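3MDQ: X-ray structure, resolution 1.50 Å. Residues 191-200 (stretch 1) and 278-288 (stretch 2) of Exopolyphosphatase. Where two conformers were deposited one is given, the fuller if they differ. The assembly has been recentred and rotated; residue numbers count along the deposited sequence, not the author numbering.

Stretch 1 (191-200) VLVPLEKAIN
Stretch 2, residues 278-288: CLIEHVLKLVS

The two stretches of this exopolyphosphatase chain pack as helices running in broadly the same direction. Helix 193-200, which continues later in the chain, and helix 278-286, which begins earlier, have N-to-C directions 33° apart (signed crossing angle -33°), and their axes come no closer than 11.2 Å. At this spacing the contact is made mainly by side chains. The CA atoms nearest each other across the stretches are those of Glu196 and Leu286, 7.1 Å apart, and those of Ile199 and Val287, 7.4 Å apart. The contact buries 328 Å², both sides summed.

Each backbone is held by its own hydrogen bonds, and none crosses between the stretches. Val191 is helical, whereas Leu192 leaves helical values (phi/psi -93/15) and occupies the N-cap position of the next helix. Its carbonyl receives Glu196 N (N to Leu192 O 3.0 Å) and, weakly, Leu195 N (N to Leu192 O 2.9 Å). From Val193 through Asn200, phi lies between -53 and -68° and psi between -30 and -46°; the i+4 pattern continues to Asn200 N, 3.0 Å from Glu196 O. In the second stretch, His282 N bonds to Cys278 O at 3.0 Å, and regular helical torsions persist through Leu284. Lys285 (-69/-23) and Leu286 (-85/-21) then relax, with Leu286 N donating to Val283 O at 2.9 Å, before Val287 turns extended (-110/151).

Apolar packing dominates, and successive residues of stretch 1 meet successively later partners, as expected of helices with similar directions. Leu192 (chi1 m, chi2 t) points toward the other stretch and places CD1 3.9 Å from Leu279 CD1; Leu279 (t, p) leaves its backbone sideways, but its end comes nearer. Leu195, also directed toward the partner but in the t, p rotamer, brings CD2 to 4.3 Å from Val283 CG2 and 4.4 Å from Leu286 CD1, with Val283 in t. Ile199 (m, t) closes the series: its CD1 lies 3.8 Å from Leu286 CB and 4.1 Å from Val287 CG2, Val287 being in t. Leu286 (m, t) has the largest covered area, 81 Å², and it points toward stretch 1 and touches Leu195, Glu196 and Ile199.

The closest approaches of the polar side chains, Glu196 and His282, are made by carbon atoms. Glu196 (m, t, chi3 -85°) leaves sideways and sets CG 4.1 Å from Leu286 CD1; Glu196 OE2 lies little farther off, 4.4 Å from Leu286 CD2. His282 (chi1 t, chi2 95°) points toward stretch 1, and Leu192 CD1 approaches its ring obliquely, 3.8 Å from His282 CD2; ND1 is hydrogen-bonded elsewhere in the structure. The shortest approach of all is between side chain and backbone, with Ile199 CG2 3.5 Å from Leu286 O. This is a van der Waals contact.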

# COMPACT_ATOMS: atom_id res chain seq x y z
N VAL A 191 -15.89 11.18 4.15
CA VAL A 191 -15.60 9.75 3.87
C VAL A 191 -15.29 8.97 5.15
O VAL A 191 -15.73 7.81 5.33
CB VAL A 191 -14.39 9.60 2.89
CG1 VAL A 191 -13.99 8.12 2.73
CG2 VAL A 191 -14.68 10.19 1.53
N LEU A 192 -14.56 9.61 6.04
CA LEU A 192 -13.90 8.90 7.16
C LEU A 192 -14.69 8.82 8.44
O LEU A 192 -14.17 8.46 9.49
CB LEU A 192 -12.50 9.47 7.41
CG LEU A 192 -11.55 9.31 6.23
CD1 LEU A 192 -10.28 10.04 6.64
CD2 LEU A 192 -11.31 7.84 5.89
N VAL A 193 -15.99 9.10 8.39
CA VAL A 193 -16.80 9.00 9.59
C VAL A 193 -16.69 7.65 10.30
O VAL A 193 -16.54 7.63 11.50
CB VAL A 193 -18.30 9.39 9.32
CG1 VAL A 193 -19.14 9.16 10.57
CG2 VAL A 193 -18.35 10.88 8.98
N PRO A 194 -16.68 6.53 9.57
CA PRO A 194 -16.59 5.24 10.27
C PRO A 194 -15.22 5.10 10.96
O PRO A 194 -15.12 4.46 11.99
CB PRO A 194 -16.76 4.23 9.14
CG PRO A 194 -17.56 4.98 8.11
CD PRO A 194 -17.04 6.36 8.15
N LEU A 195 -14.19 5.72 10.39
CA LEU A 195 -12.89 5.71 11.03
C LEU A 195 -12.89 6.53 12.31
O LEU A 195 -12.38 6.09 13.36
CB LEU A 195 -11.79 6.17 10.08
CG LEU A 195 -10.42 6.35 10.70
CD1 LEU A 195 -9.80 4.99 11.13
CD2 LEU A 195 -9.48 7.02 9.72
N GLU A 196 -13.51 7.71 12.28
CA GLU A 196 -13.58 8.53 13.46
C GLU A 196 -14.29 7.77 14.59
O GLU A 196 -13.86 7.82 15.77
CB GLU A 196 -14.38 9.80 13.19
CG GLU A 196 -13.77 10.83 12.38
CD GLU A 196 -14.71 12.04 12.42
OE1 GLU A 196 -15.66 12.09 11.61
OE2 GLU A 196 -14.58 12.87 13.35
N LYS A 197 -15.38 7.10 14.25
CA LYS A 197 -16.16 6.36 15.23
C LYS A 197 -15.32 5.25 15.84
O LYS A 197 -15.33 5.06 17.05
CB LYS A 197 -17.45 5.84 14.60
CG LYS A 197 -18.45 6.95 14.36
CD LYS A 197 -19.74 6.40 13.76
CE LYS A 197 -20.77 7.50 13.53
NZ LYS A 197 -21.78 7.03 12.54
N ALA A 198 -14.60 4.50 14.99
CA ALA A 198 -13.74 3.43 15.49
C ALA A 198 -12.61 3.91 16.38
O ALA A 198 -12.26 3.25 17.37
CB ALA A 198 -13.20 2.60 14.32
N ILE A 199 -12.00 5.02 16.02
CA ILE A 199 -10.97 5.61 16.84
C ILE A 199 -11.53 6.01 18.21
O ILE A 199 -10.93 5.74 19.26
CB ILE A 199 -10.31 6.83 16.15
CG1 ILE A 199 -9.46 6.35 14.98
CG2 ILE A 199 -9.44 7.67 17.13
CD1 ILE A 199 -8.92 7.48 14.04
N ASN A 200 -12.74 6.55 18.21
CA ASN A 200 -13.37 6.93 19.49
C ASN A 200 -13.69 5.73 20.35
O ASN A 200 -13.57 5.78 21.58
CB ASN A 200 -14.64 7.73 19.21
CG ASN A 200 -14.34 9.13 18.67
OD1 ASN A 200 -13.21 9.61 18.74
ND2 ASN A 200 -15.38 9.79 18.14
N CYS A 278 -1.66 14.70 2.70
CA CYS A 278 -2.82 15.39 3.28
C CYS A 278 -3.69 14.40 4.05
O CYS A 278 -4.19 14.74 5.10
CB CYS A 278 -3.66 16.06 2.19
SG CYS A 278 -2.83 17.53 1.54
N LEU A 279 -3.90 13.22 3.51
CA LEU A 279 -4.68 12.17 4.22
C LEU A 279 -3.99 11.76 5.51
O LEU A 279 -4.64 11.60 6.54
CB LEU A 279 -4.92 10.95 3.32
CG LEU A 279 -5.69 9.80 3.93
CD1 LEU A 279 -7.06 10.29 4.43
CD2 LEU A 279 -5.84 8.66 2.91
N ILE A 280 -2.68 11.59 5.47
CA ILE A 280 -1.93 11.21 6.68
C ILE A 280 -2.08 12.30 7.75
O ILE A 280 -2.35 11.99 8.93
CB ILE A 280 -0.43 10.95 6.38
CG1 ILE A 280 -0.26 9.80 5.40
CG2 ILE A 280 0.31 10.60 7.71
CD1 ILE A 280 1.20 9.69 4.81
N GLU A 281 -1.92 13.56 7.35
CA GLU A 281 -2.09 14.67 8.28
C GLU A 281 -3.50 14.60 8.88
O GLU A 281 -3.65 14.69 10.10
CB GLU A 281 -1.81 16.01 7.58
CG GLU A 281 -2.09 17.24 8.43
CD GLU A 281 -1.08 17.53 9.48
OE1 GLU A 281 -0.10 16.78 9.63
OE2 GLU A 281 -1.26 18.54 10.18
N HIS A 282 -4.51 14.40 8.03
CA HIS A 282 -5.89 14.33 8.49
C HIS A 282 -6.04 13.28 9.57
O HIS A 282 -6.65 13.52 10.62
CB HIS A 282 -6.79 14.01 7.31
CG HIS A 282 -8.24 14.19 7.61
ND1 HIS A 282 -8.91 15.35 7.30
CD2 HIS A 282 -9.15 13.36 8.17
CE1 HIS A 282 -10.17 15.24 7.70
NE2 HIS A 282 -10.34 14.06 8.24
N VAL A 283 -5.48 12.10 9.32
CA VAL A 283 -5.56 10.98 10.29
C VAL A 283 -4.78 11.27 11.58
O VAL A 283 -5.25 11.00 12.68
CB VAL A 283 -5.11 9.65 9.63
CG1 VAL A 283 -5.08 8.50 10.69
CG2 VAL A 283 -6.05 9.31 8.47
N LEU A 284 -3.61 11.88 11.45
CA LEU A 284 -2.82 12.31 12.61
C LEU A 284 -3.57 13.19 13.56
O LEU A 284 -3.39 13.07 14.79
CB LEU A 284 -1.57 13.07 12.19
CG LEU A 284 -0.36 12.23 11.95
CD1 LEU A 284 0.73 13.16 11.42
CD2 LEU A 284 0.10 11.52 13.27
N LYS A 285 -4.42 14.08 13.04
CA LYS A 285 -5.22 14.95 13.88
C LYS A 285 -6.28 14.17 14.65
O LYS A 285 -6.71 14.63 15.70
CB LYS A 285 -5.85 16.07 13.04
CG LYS A 285 -4.81 17.05 12.50
N LEU A 286 -6.66 12.99 14.16
CA LEU A 286 -7.64 12.10 14.86
C LEU A 286 -7.04 11.18 15.92
O LEU A 286 -7.75 10.76 16.84
CB LEU A 286 -8.37 11.21 13.83
CG LEU A 286 -9.13 11.89 12.70
CD1 LEU A 286 -9.74 10.89 11.74
CD2 LEU A 286 -10.20 12.86 13.27
N VAL A 287 -5.73 10.93 15.85
CA VAL A 287 -5.01 10.05 16.77
C VAL A 287 -4.10 10.88 17.65
O VAL A 287 -3.63 11.93 17.24
CB VAL A 287 -4.15 9.06 15.98
CG1 VAL A 287 -3.41 8.03 16.92
CG2 VAL A 287 -5.01 8.36 14.93
N SER A 288 -3.83 10.42 18.87
CA SER A 288 -2.85 11.09 19.71
C SER A 288 -1.64 10.18 19.81
O SER A 288 -1.32 9.70 20.89
CB SER A 288 -3.43 11.40 21.11